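Local coordinates for tryptophanyl-tRNA synthetase (Mycoplasma pneumoniae, PDB 2YY5), which probably catalyses the ATP-dependent attachment of tryptophan to tRNA(Trp), as a homodimeric class I aminoacyl-tRNA synthetase, at residues I11-K16 with Q59-L64; D44-T49 with F81-L86; D195-T200 with Q229-S234. The protein carries 1 engineered substitution. One frame throughout, in Å; residues are numbered along the deposited sequence.

Contact 1 (I11-K16 with Q59-L64); sequences IQASGK and QNNFDL. With WSA (5'-O-[(L-tryptophylamino)sulfonyl]adenosine), chain J.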
loop_
_atom_site.group_PDB
_atom_site.type_symbol
_atom_site.label_atom_id
_atom_site.label_comp_id
_atom_site.label_asym_id
_atom_site.label_seq_id
_atom_site.Cartn_x
_atom_site.Cartn_y
_atom_site.Cartn_z
ATOM N N ILE B 11 4.340 0.699 17.885
ATOM C CA ILE B 11 3.294 1.240 18.743
ATOM C C ILE B 11 2.619 2.404 18.042
ATOM O O ILE B 11 3.283 3.309 17.531
ATOM C CB ILE B 11 3.860 1.742 20.090
ATOM C CG1 ILE B 11 4.552 0.592 20.833
ATOM C CG2 ILE B 11 2.731 2.310 20.944
ATOM C CD1 ILE B 11 5.412 1.044 22.000
ATOM N N GLN B 12 1.291 2.368 18.009
ATOM C CA GLN B 12 0.511 3.433 17.392
ATOM C C GLN B 12 0.421 4.575 18.403
ATOM O O GLN B 12 0.247 4.339 19.603
ATOM C CB GLN B 12 -0.893 2.928 17.049
ATOM C CG GLN B 12 -1.154 2.727 15.565
ATOM C CD GLN B 12 -2.544 2.163 15.282
ATOM O OE1 GLN B 12 -2.829 0.996 15.570
ATOM N NE2 GLN B 12 -3.418 2.997 14.721
ATOM N N ALA B 13 0.557 5.811 17.930
ATOM C CA ALA B 13 0.476 6.960 18.824
ATOM C C ALA B 13 -0.991 7.325 19.030
ATOM O O ALA B 13 -1.829 7.082 18.159
ATOM C CB ALA B 13 1.248 8.148 18.244
ATOM N N SER B 14 -1.287 7.916 20.185
ATOM C CA SER B 14 -2.642 8.303 20.528
ATOM C C SER B 14 -2.700 8.924 21.919
ATOM O O SER B 14 -2.067 8.432 22.860
ATOM C CB SER B 14 -3.558 7.077 20.491
ATOM O OG SER B 14 -4.810 7.360 21.084
ATOM N N GLY B 15 -3.470 10.000 22.049
ATOM C CA GLY B 15 -3.610 10.649 23.339
ATOM C C GLY B 15 -4.291 9.686 24.281
ATOM O O GLY B 15 -4.486 9.973 25.456
ATOM N N LYS B 16 -4.647 8.525 23.745
ATOM C CA LYS B 16 -5.322 7.486 24.507
ATOM C C LYS B 16 -4.374 6.391 24.966
ATOM O O LYS B 16 -4.821 5.315 25.368
ATOM C CB LYS B 16 -6.441 6.856 23.677
ATOM C CG LYS B 16 -7.841 7.108 24.212
ATOM C CD LYS B 16 -8.540 8.279 23.527
ATOM C CE LYS B 16 -10.004 8.334 23.962
ATOM N NZ LYS B 16 -10.861 9.178 23.093
ATOM N N GLN B 59 1.083 15.879 16.842
ATOM C CA GLN B 59 1.207 16.037 18.281
ATOM C C GLN B 59 1.404 14.692 18.978
ATOM O O GLN B 59 2.267 14.558 19.851
ATOM C CB GLN B 59 -0.028 16.751 18.839
ATOM C CG GLN B 59 -0.008 16.975 20.356
ATOM C CD GLN B 59 1.313 17.548 20.859
ATOM O OE1 GLN B 59 1.917 18.410 20.222
ATOM N NE2 GLN B 59 1.758 17.074 22.016
ATOM N N ASN B 60 0.617 13.698 18.572
ATOM C CA ASN B 60 0.688 12.362 19.150
ATOM C C ASN B 60 2.007 11.640 18.861
ATOM O O ASN B 60 2.594 11.050 19.772
ATOM C CB ASN B 60 -0.495 11.521 18.667
ATOM C CG ASN B 60 -1.808 11.923 19.322
ATOM O OD1 ASN B 60 -2.876 11.427 18.947
ATOM N ND2 ASN B 60 -1.738 12.816 20.312
ATOM N N ASN B 61 2.466 11.675 17.607
ATOM C CA ASN B 61 3.736 11.034 17.250
ATOM C C ASN B 61 4.835 11.588 18.161
ATOM O O ASN B 61 5.683 10.851 18.665
ATOM C CB ASN B 61 4.106 11.295 15.780
ATOM C CG ASN B 61 3.196 10.565 14.802
ATOM O OD1 ASN B 61 2.441 9.670 15.186
ATOM N ND2 ASN B 61 3.274 10.938 13.526
ATOM N N PHE B 62 4.805 12.897 18.373
ATOM C CA PHE B 62 5.766 13.558 19.239
ATOM C C PHE B 62 5.579 13.050 20.675
ATOM O O PHE B 62 6.532 12.641 21.335
ATOM C CB PHE B 62 5.549 15.080 19.157
ATOM C CG PHE B 62 6.150 15.858 20.304
ATOM C CD1 PHE B 62 5.329 16.486 21.236
ATOM C CD2 PHE B 62 7.530 15.984 20.439
ATOM C CE1 PHE B 62 5.874 17.231 22.287
ATOM C CE2 PHE B 62 8.084 16.725 21.484
ATOM C CZ PHE B 62 7.253 17.351 22.408
ATOM N N ASP B 63 4.340 13.069 21.147
ATOM C CA ASP B 63 4.039 12.624 22.499
ATOM C C ASP B 63 4.435 11.170 22.792
ATOM O O ASP B 63 4.828 10.847 23.915
ATOM C CB ASP B 63 2.550 12.822 22.803
ATOM C CG ASP B 63 2.175 14.285 22.991
ATOM O OD1 ASP B 63 3.022 15.062 23.485
ATOM O OD2 ASP B 63 1.025 14.654 22.661
ATOM N N LEU B 64 4.326 10.292 21.796
ATOM C CA LEU B 64 4.689 8.895 22.006
ATOM C C LEU B 64 6.197 8.750 22.198
ATOM O O LEU B 64 6.640 8.018 23.077
ATOM C CB LEU B 64 4.238 8.024 20.829
ATOM C CG LEU B 64 4.424 6.508 20.995
ATOM C CD1 LEU B 64 3.583 5.991 22.154
ATOM C CD2 LEU B 64 4.016 5.816 19.724
HETATM C CD2 WSA J . 2.965 -3.403 15.253
HETATM C CE3 WSA J . 3.350 -4.013 16.441
HETATM C CZ3 WSA J . 4.375 -4.951 16.430
HETATM C CH2 WSA J . 5.010 -5.275 15.233
HETATM C CZ2 WSA J . 4.622 -4.664 14.047
HETATM C CE2 WSA J . 3.596 -3.727 14.059
HETATM N N11 WSA J . 3.043 -2.985 13.103
HETATM C CD1 WSA J . 2.101 -2.210 13.631
HETATM C CG WSA J . 2.020 -2.432 14.942
HETATM C CB WSA J . 1.075 -1.732 15.916
HETATM C CA WSA J . 0.110 -2.722 16.574
HETATM N NH3 WSA J . -0.673 -3.432 15.555
HETATM C C WSA J . -0.832 -1.950 17.501
HETATM O O WSA J . -1.771 -1.312 17.036
HETATM N NS WSA J . -0.579 -2.004 18.805
HETATM S S WSA J . -1.289 -0.751 19.570
HETATM O O1S WSA J . -0.763 0.546 19.031
HETATM O O2S WSA J . -2.774 -0.789 19.355
HETATM O "O5'" WSA J . -0.962 -0.896 20.956
HETATM C "C5'" WSA J . 0.416 -1.035 21.319
HETATM C "C4'" WSA J . 0.741 -2.316 22.093
HETATM O "O4'" WSA J . -0.074 -2.391 23.276
HETATM C "C3'" WSA J . 0.485 -3.602 21.303
HETATM O "O3'" WSA J . 1.510 -4.557 21.591
HETATM C "C2'" WSA J . -0.842 -4.074 21.895
HETATM O "O2'" WSA J . -0.954 -5.493 21.753
HETATM C "C1'" WSA J . -0.575 -3.734 23.360
HETATM N N9 WSA J . -1.845 -3.745 24.125
HETATM C C8 WSA J . -2.942 -3.070 23.789
HETATM N N7 WSA J . -3.880 -3.249 24.716
HETATM C C5 WSA J . -3.374 -4.048 25.653
HETATM C C4 WSA J . -2.079 -4.372 25.269
HETATM N N3 WSA J . -1.348 -5.178 26.056
HETATM C C2 WSA J . -1.848 -5.657 27.182
HETATM N N1 WSA J . -3.075 -5.366 27.575
HETATM C C6 WSA J . -3.863 -4.567 26.840
HETATM N N6 WSA J . -5.095 -4.262 27.247
HETATM O O HOH W 1 1.188 6.697 15.436
#

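Contact 2 (D44-T49 with F81-L86); sequences DLHSIT and FLQSDL. With WSA (5'-O-[(L-tryptophylamino)sulfonyl]adenosine), chain J.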
loop_
_atom_site.group_PDB
_atom_site.type_symbol
_atom_site.label_atom_id
_atom_site.label_comp_id
_atom_site.label_asym_id
_atom_site.label_seq_id
_atom_site.Cartn_x
_atom_site.Cartn_y
_atom_site.Cartn_z
ATOM N N ASP B 44 2.703 5.313 12.647
ATOM C CA ASP B 44 1.780 6.331 12.143
ATOM C C ASP B 44 1.111 6.005 10.807
ATOM O O ASP B 44 0.218 6.727 10.371
ATOM C CB ASP B 44 2.485 7.685 12.042
ATOM C CG ASP B 44 3.726 7.643 11.162
ATOM O OD1 ASP B 44 4.137 8.724 10.695
ATOM O OD2 ASP B 44 4.296 6.546 10.947
ATOM N N LEU B 45 1.542 4.932 10.153
ATOM C CA LEU B 45 0.933 4.524 8.889
ATOM C C LEU B 45 -0.304 3.685 9.214
ATOM O O LEU B 45 -1.188 3.510 8.378
ATOM C CB LEU B 45 1.929 3.722 8.040
ATOM C CG LEU B 45 3.137 4.527 7.536
ATOM C CD1 LEU B 45 4.052 3.626 6.745
ATOM C CD2 LEU B 45 2.678 5.697 6.674
ATOM N N HIS B 46 -0.357 3.184 10.447
ATOM C CA HIS B 46 -1.478 2.383 10.930
ATOM C C HIS B 46 -2.539 3.302 11.509
ATOM O O HIS B 46 -3.723 2.974 11.518
ATOM C CB HIS B 46 -0.999 1.393 11.997
ATOM C CG HIS B 46 -0.260 0.221 11.430
ATOM N ND1 HIS B 46 -0.904 -0.871 10.891
ATOM C CD2 HIS B 46 1.063 0.007 11.244
ATOM C CE1 HIS B 46 -0.009 -1.705 10.396
ATOM N NE2 HIS B 46 1.192 -1.199 10.595
ATOM N N SER B 47 -2.106 4.467 11.975
ATOM C CA SER B 47 -3.011 5.445 12.567
ATOM C C SER B 47 -3.918 6.106 11.535
ATOM O O SER B 47 -5.099 6.343 11.799
ATOM C CB SER B 47 -2.208 6.515 13.306
ATOM O OG SER B 47 -1.474 5.928 14.354
ATOM N N ILE B 48 -3.364 6.402 10.362
ATOM C CA ILE B 48 -4.138 7.039 9.305
ATOM C C ILE B 48 -5.023 6.069 8.518
ATOM O O ILE B 48 -5.459 6.391 7.416
ATOM C CB ILE B 48 -3.231 7.787 8.305
ATOM C CG1 ILE B 48 -2.323 6.802 7.570
ATOM C CG2 ILE B 48 -2.395 8.827 9.028
ATOM C CD1 ILE B 48 -1.627 7.432 6.376
ATOM N N THR B 49 -5.276 4.880 9.059
ATOM C CA THR B 49 -6.145 3.940 8.363
ATOM C C THR B 49 -7.599 4.306 8.654
ATOM O O THR B 49 -8.519 3.729 8.083
ATOM C CB THR B 49 -5.872 2.455 8.752
ATOM O OG1 THR B 49 -5.887 2.300 10.174
ATOM C CG2 THR B 49 -4.528 2.002 8.197
ATOM N N PHE B 81 12.262 4.785 15.718
ATOM C CA PHE B 81 11.982 5.574 14.525
ATOM C C PHE B 81 10.501 5.798 14.232
ATOM O O PHE B 81 9.637 5.234 14.894
ATOM C CB PHE B 81 12.653 4.919 13.317
ATOM C CG PHE B 81 12.090 3.564 12.954
ATOM C CD1 PHE B 81 11.263 3.417 11.841
ATOM C CD2 PHE B 81 12.454 2.426 13.672
ATOM C CE1 PHE B 81 10.818 2.153 11.439
ATOM C CE2 PHE B 81 12.013 1.155 13.276
ATOM C CZ PHE B 81 11.197 1.019 12.155
ATOM N N LEU B 82 10.218 6.638 13.234
ATOM C CA LEU B 82 8.844 6.926 12.833
ATOM C C LEU B 82 8.591 6.204 11.520
ATOM O O LEU B 82 9.206 6.523 10.503
ATOM C CB LEU B 82 8.629 8.428 12.640
ATOM C CG LEU B 82 7.193 8.794 12.247
ATOM C CD1 LEU B 82 6.304 8.554 13.450
ATOM C CD2 LEU B 82 7.087 10.247 11.796
ATOM N N GLN B 83 7.685 5.229 11.557
ATOM C CA GLN B 83 7.333 4.418 10.395
ATOM C C GLN B 83 7.260 5.183 9.066
ATOM O O GLN B 83 7.844 4.767 8.068
ATOM C CB GLN B 83 6.002 3.698 10.665
ATOM C CG GLN B 83 5.531 2.769 9.554
ATOM C CD GLN B 83 4.224 2.082 9.899
ATOM O OE1 GLN B 83 3.419 2.612 10.659
ATOM N NE2 GLN B 83 3.999 0.906 9.328
ATOM N N SER B 84 6.552 6.302 9.054
ATOM C CA SER B 84 6.415 7.084 7.834
ATOM C C SER B 84 7.726 7.677 7.308
ATOM O O SER B 84 7.778 8.116 6.156
ATOM C CB SER B 84 5.388 8.212 8.044
ATOM O OG SER B 84 5.854 9.201 8.954
ATOM N N ASP B 85 8.776 7.715 8.134
ATOM C CA ASP B 85 10.059 8.269 7.685
ATOM C C ASP B 85 10.753 7.333 6.710
ATOM O O ASP B 85 11.711 7.723 6.041
ATOM C CB ASP B 85 10.995 8.535 8.868
ATOM C CG ASP B 85 10.807 9.918 9.474
ATOM O OD1 ASP B 85 11.237 10.118 10.629
ATOM O OD2 ASP B 85 10.248 10.807 8.801
ATOM N N LEU B 86 10.273 6.093 6.643
ATOM C CA LEU B 86 10.840 5.100 5.742
ATOM C C LEU B 86 9.894 4.612 4.638
ATOM O O LEU B 86 8.998 3.809 4.879
ATOM C CB LEU B 86 11.336 3.884 6.534
ATOM C CG LEU B 86 12.604 4.042 7.370
ATOM C CD1 LEU B 86 12.347 5.019 8.508
ATOM C CD2 LEU B 86 13.034 2.680 7.913
HETATM C CD2 WSA J . 2.965 -3.403 15.253
HETATM C CE3 WSA J . 3.350 -4.013 16.441
HETATM C CZ3 WSA J . 4.375 -4.951 16.430
HETATM C CH2 WSA J . 5.010 -5.275 15.233
HETATM C CZ2 WSA J . 4.622 -4.664 14.047
HETATM C CE2 WSA J . 3.596 -3.727 14.059
HETATM N N11 WSA J . 3.043 -2.985 13.103
HETATM C CD1 WSA J . 2.101 -2.210 13.631
HETATM C CG WSA J . 2.020 -2.432 14.942
HETATM C CB WSA J . 1.075 -1.732 15.916
HETATM C CA WSA J . 0.110 -2.722 16.574
HETATM N NH3 WSA J . -0.673 -3.432 15.555
HETATM C C WSA J . -0.832 -1.950 17.501
HETATM O O WSA J . -1.771 -1.312 17.036
HETATM N NS WSA J . -0.579 -2.004 18.805
HETATM S S WSA J . -1.289 -0.751 19.570
HETATM O O1S WSA J . -0.763 0.546 19.031
HETATM O O2S WSA J . -2.774 -0.789 19.355
HETATM O "O5'" WSA J . -0.962 -0.896 20.956
HETATM C "C5'" WSA J . 0.416 -1.035 21.319
HETATM C "C4'" WSA J . 0.741 -2.316 22.093
HETATM O "O4'" WSA J . -0.074 -2.391 23.276
HETATM C "C3'" WSA J . 0.485 -3.602 21.303
HETATM O "O3'" WSA J . 1.510 -4.557 21.591
HETATM C "C2'" WSA J . -0.842 -4.074 21.895
HETATM O "O2'" WSA J . -0.954 -5.493 21.753
HETATM C "C1'" WSA J . -0.575 -3.734 23.360
HETATM N N9 WSA J . -1.845 -3.745 24.125
HETATM C C8 WSA J . -2.942 -3.070 23.789
HETATM N N7 WSA J . -3.880 -3.249 24.716
HETATM C C5 WSA J . -3.374 -4.048 25.653
HETATM C C4 WSA J . -2.079 -4.372 25.269
HETATM N N3 WSA J . -1.348 -5.178 26.056
HETATM C C2 WSA J . -1.848 -5.657 27.182
HETATM N N1 WSA J . -3.075 -5.366 27.575
HETATM C C6 WSA J . -3.863 -4.567 26.840
HETATM N N6 WSA J . -5.095 -4.262 27.247
#

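Contact 3 (D195-T200 with Q229-S234); sequences DLFDPT and QATTDS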
loop_
_atom_site.group_PDB
_atom_site.type_symbol
_atom_site.label_atom_id
_atom_site.label_comp_id
_atom_site.label_asym_id
_atom_site.label_seq_id
_atom_site.Cartn_x
_atom_site.Cartn_y
_atom_site.Cartn_z
ATOM N N ASP B 195 -10.308 -4.030 31.173
ATOM C CA ASP B 195 -11.004 -2.773 31.397
ATOM C C ASP B 195 -11.465 -2.728 32.861
ATOM O O ASP B 195 -12.031 -3.698 33.358
ATOM C CB ASP B 195 -12.195 -2.708 30.433
ATOM C CG ASP B 195 -12.968 -1.419 30.539
ATOM O OD1 ASP B 195 -13.696 -1.243 31.539
ATOM O OD2 ASP B 195 -12.848 -0.583 29.616
ATOM N N LEU B 196 -11.216 -1.608 33.545
ATOM C CA LEU B 196 -11.590 -1.464 34.951
ATOM C C LEU B 196 -13.091 -1.446 35.242
ATOM O O LEU B 196 -13.505 -1.763 36.357
ATOM C CB LEU B 196 -10.949 -0.209 35.554
ATOM C CG LEU B 196 -9.448 -0.262 35.852
ATOM C CD1 LEU B 196 -9.052 0.963 36.658
ATOM C CD2 LEU B 196 -9.116 -1.519 36.638
ATOM N N PHE B 197 -13.902 -1.068 34.258
ATOM C CA PHE B 197 -15.355 -1.030 34.431
ATOM C C PHE B 197 -16.013 -2.353 34.014
ATOM O O PHE B 197 -16.951 -2.832 34.662
ATOM C CB PHE B 197 -15.958 0.113 33.620
ATOM C CG PHE B 197 -17.450 0.035 33.494
ATOM C CD1 PHE B 197 -18.270 0.214 34.604
ATOM C CD2 PHE B 197 -18.037 -0.258 32.266
ATOM C CE1 PHE B 197 -19.648 0.102 34.490
ATOM C CE2 PHE B 197 -19.416 -0.373 32.144
ATOM C CZ PHE B 197 -20.222 -0.194 33.257
ATOM N N ASP B 198 -15.532 -2.920 32.915
ATOM C CA ASP B 198 -16.034 -4.198 32.429
ATOM C C ASP B 198 -14.813 -5.093 32.243
ATOM O O ASP B 198 -14.239 -5.169 31.160
ATOM C CB ASP B 198 -16.756 -4.033 31.096
ATOM C CG ASP B 198 -17.289 -5.355 30.563
ATOM O OD1 ASP B 198 -17.009 -6.407 31.180
ATOM O OD2 ASP B 198 -17.981 -5.341 29.527
ATOM N N PRO B 199 -14.401 -5.786 33.307
ATOM C CA PRO B 199 -13.235 -6.668 33.251
ATOM C C PRO B 199 -13.305 -7.882 32.313
ATOM O O PRO B 199 -12.362 -8.680 32.264
ATOM C CB PRO B 199 -13.029 -7.046 34.717
ATOM C CG PRO B 199 -14.406 -7.032 35.256
ATOM C CD PRO B 199 -15.003 -5.795 34.651
ATOM N N THR B 200 -14.399 -8.019 31.564
ATOM C CA THR B 200 -14.541 -9.133 30.625
ATOM C C THR B 200 -14.025 -8.708 29.249
ATOM O O THR B 200 -14.056 -9.481 28.284
ATOM C CB THR B 200 -16.015 -9.571 30.474
ATOM O OG1 THR B 200 -16.770 -8.517 29.864
ATOM C CG2 THR B 200 -16.614 -9.893 31.836
ATOM N N GLN B 229 -13.698 2.992 41.683
ATOM C CA GLN B 229 -14.934 2.513 41.069
ATOM C C GLN B 229 -14.763 1.221 40.274
ATOM O O GLN B 229 -15.719 0.740 39.659
ATOM C CB GLN B 229 -15.494 3.565 40.111
ATOM C CG GLN B 229 -15.644 4.963 40.661
ATOM C CD GLN B 229 -15.951 5.952 39.552
ATOM O OE1 GLN B 229 -15.157 6.130 38.622
ATOM N NE2 GLN B 229 -17.110 6.593 39.634
ATOM N N ALA B 230 -13.552 0.674 40.255
ATOM C CA ALA B 230 -13.296 -0.557 39.506
ATOM C C ALA B 230 -14.279 -1.638 39.925
ATOM O O ALA B 230 -14.416 -1.932 41.114
ATOM C CB ALA B 230 -11.859 -1.033 39.743
ATOM N N THR B 231 -14.965 -2.227 38.951
ATOM C CA THR B 231 -15.934 -3.273 39.245
ATOM C C THR B 231 -15.229 -4.528 39.768
ATOM O O THR B 231 -14.245 -4.991 39.188
ATOM C CB THR B 231 -16.782 -3.630 37.991
ATOM O OG1 THR B 231 -15.951 -4.223 36.995
ATOM C CG2 THR B 231 -17.430 -2.382 37.411
ATOM N N THR B 232 -15.725 -5.058 40.884
ATOM C CA THR B 232 -15.151 -6.256 41.489
ATOM C C THR B 232 -16.166 -7.398 41.418
ATOM O O THR B 232 -16.531 -7.847 40.333
ATOM C CB THR B 232 -14.752 -5.997 42.971
ATOM O OG1 THR B 232 -15.891 -5.527 43.701
ATOM C CG2 THR B 232 -13.652 -4.947 43.060
ATOM N N ASP B 233 -16.627 -7.857 42.574
ATOM C CA ASP B 233 -17.603 -8.939 42.645
ATOM C C ASP B 233 -18.093 -9.031 44.080
ATOM O O ASP B 233 -17.621 -8.285 44.939
ATOM C CB ASP B 233 -16.960 -10.265 42.215
ATOM C CG ASP B 233 -15.711 -10.598 43.013
ATOM O OD1 ASP B 233 -15.815 -10.754 44.247
ATOM O OD2 ASP B 233 -14.624 -10.703 42.407
ATOM N N SER B 234 -19.031 -9.934 44.348
ATOM C CA SER B 234 -19.550 -10.075 45.705
ATOM C C SER B 234 -19.141 -11.384 46.378
ATOM O O SER B 234 -19.919 -11.981 47.131
ATOM C CB SER B 234 -21.083 -9.915 45.721
ATOM O OG SER B 234 -21.717 -10.762 44.780
HETATM O O HOH W 2 -11.960 -4.027 37.707
#

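Contact 1 (I11-K16 with Q59-L64)
Leu64, on helix 54-71, reaches across to the loop that leaves strand 6-11. Its CB lies 4.0 Å from Ala13 CB, and with CG anti to the backbone N (chi1 -174°) the chain runs on toward the base of that loop. Both methyls meet Ile11 CG2, Leu64 CD1 at 4.0 Å and CD2 at 3.9 Å, and CD2 also lies 3.4 Å from Ile11 O and 3.8 Å from Ala13 CA. One turn back along the helix, Asn60 lays its CB against Ala13 CB at 3.8 Å, and its amide end reaches alongside Ser14 and Gly15. Asn61 leaves the helix pointing away, yet its OD1 swings back and accepts a hydrogen bond from a water, which in turn accepts one from Ala13 N at 2.7 Å. Ser14 OG accepts from Lys16 N in an ST turn within the predicted HIGH region of class I synthetases, although the position of Lys16 N is less certain. Gln12 turns its back on the helix, and its N donates to the sulfamoyl O1S of WSA at 2.9 Å. Ser14 also touches Lys205 of the predicted KMSKS region. The helix thus meets this loop largely through methyls, the flank of Asn60 and one water bridge, a chemistry that leaves the backbone NH of Gln12 directed at the sulfamoyl group, which stands where the phosphate of tryptophanyl adenylate would lie.

Contact 2 (D44-T49 with F81-L86)
At the carboxyl ends of neighbouring parallel strands in the class I Rossmann fold, the short helix 44-47, whose backbone bonds are poor, meets the 3-10 turn 83-85. The tight part is Asp44. Its CG sits in the crowded position between the backbone N and carbonyl carbon (chi1 57°), which sends both carboxylate oxygens to the turn: OD1 accepts from Ser84 OG at 2.5 Å and OD2 from Ser84 N at 3.0 Å, each through its syn lone pair. Leu82 crosses this carboxylate at about a right angle, with CG 3.4 Å from Asp44 OD1. Gln83 slides past Asp44 the other way, fully extended, so that its OE1 accepts from Leu45 N at 3.0 Å, the donor standing 48° out of the carbonyl plane. Leu45 CD1 packs on Gln83 CG at 3.3 Å. The second subunit closes this side: Gly343 N of that chain bonds to Ser84 OG.

The contact loosens toward the tryptophan pocket, where the His46 ring meets Gln83 obliquely, CD2 3.6 Å from OE1, and the chain beyond, with the partly exposed Ser47, leaves the turn behind. His46 and Gln83 both bond Asp142, His46 through NE2 and Gln83 weakly through its own NE2, and probably orient an acid that itself bonds WSA. The indole CD1 of WSA lies over one face of the His46 ring, offset toward its rim and 3.3 Å from NE2.

Contact 3 (D195-T200 with Q229-S234)
Two irregular backbones come together here, and Thr231 N donates to Leu196 O at 3.0 Å, almost head-on to the carbonyl, 169° at the oxygen. The same carbonyl oxygen also takes a CA-H contact from Ala230, whose CA is 3.4 Å away, and a water lies within bonding distance of both Leu196 O and Thr231 O. Thr231 carries most of the side-chain contact. Its OG1 stands between the backbone N and the carbonyl carbon (chi1 66°), and from there it donates to Phe197 O at 2.9 Å, although the position of that oxygen is less certain. The same hydroxyl faces the CD edge of the Pro199 ring. The threonine methyl turns to the aromatic side, with CG2 3.9 Å from Phe197 CD1 as the two side chains cross obliquely; Phe197 itself points away and is exposed. On the buried side Leu196 CD2 approaches Ala230 CB at 4.2 Å, and the leucine also touches Ile214 and lies near Met203.

The segment 195-200 leads into the predicted KMSKS region of the class I fold, and two aspartates set its shape. Asp195 OD1, met from above the carboxylate plane, takes Phe197 N in an Asx turn and Asp198 N at 2.8 Å with a nearly straight N-H...O bond (167°). Asp198 OD1 does likewise for Thr200, accepting from its N at 3.1 Å and from its OG1. Two donors on each oxygen would probably stabilise the charged form of both acids. On the partner segment, which follows helix 220-228, Ala230 O accepts from Lys288 NZ and Ala230 CB packs on Met251, so helices 284-308 and 246-259 both lie against this bend. Farther along, Tyr284 OH bonds to Asp233 OD1.

Overall arrangement
From the N terminus, the chain leaves strand 6-11 through the loop of contact 1, passes strand 37-42 into the first segment of contact 2, and reaches helix 54-71, where contact 1 closes. Contact 2 closes at the end of strand 78-82, so the two cross, tying the ends of all three parallel strands to the helix between the last two. Their centres are about 11 Å apart, and they meet directly, Gln12 packing beside His46 and Ser47, and Asn61 beside Asp44 and Leu82. Both touch WSA. Contact 3 opens later, in series, and closes a loop around the predicted KMSKS region and helix 220-228, its centre about 27 Å from that of contact 1.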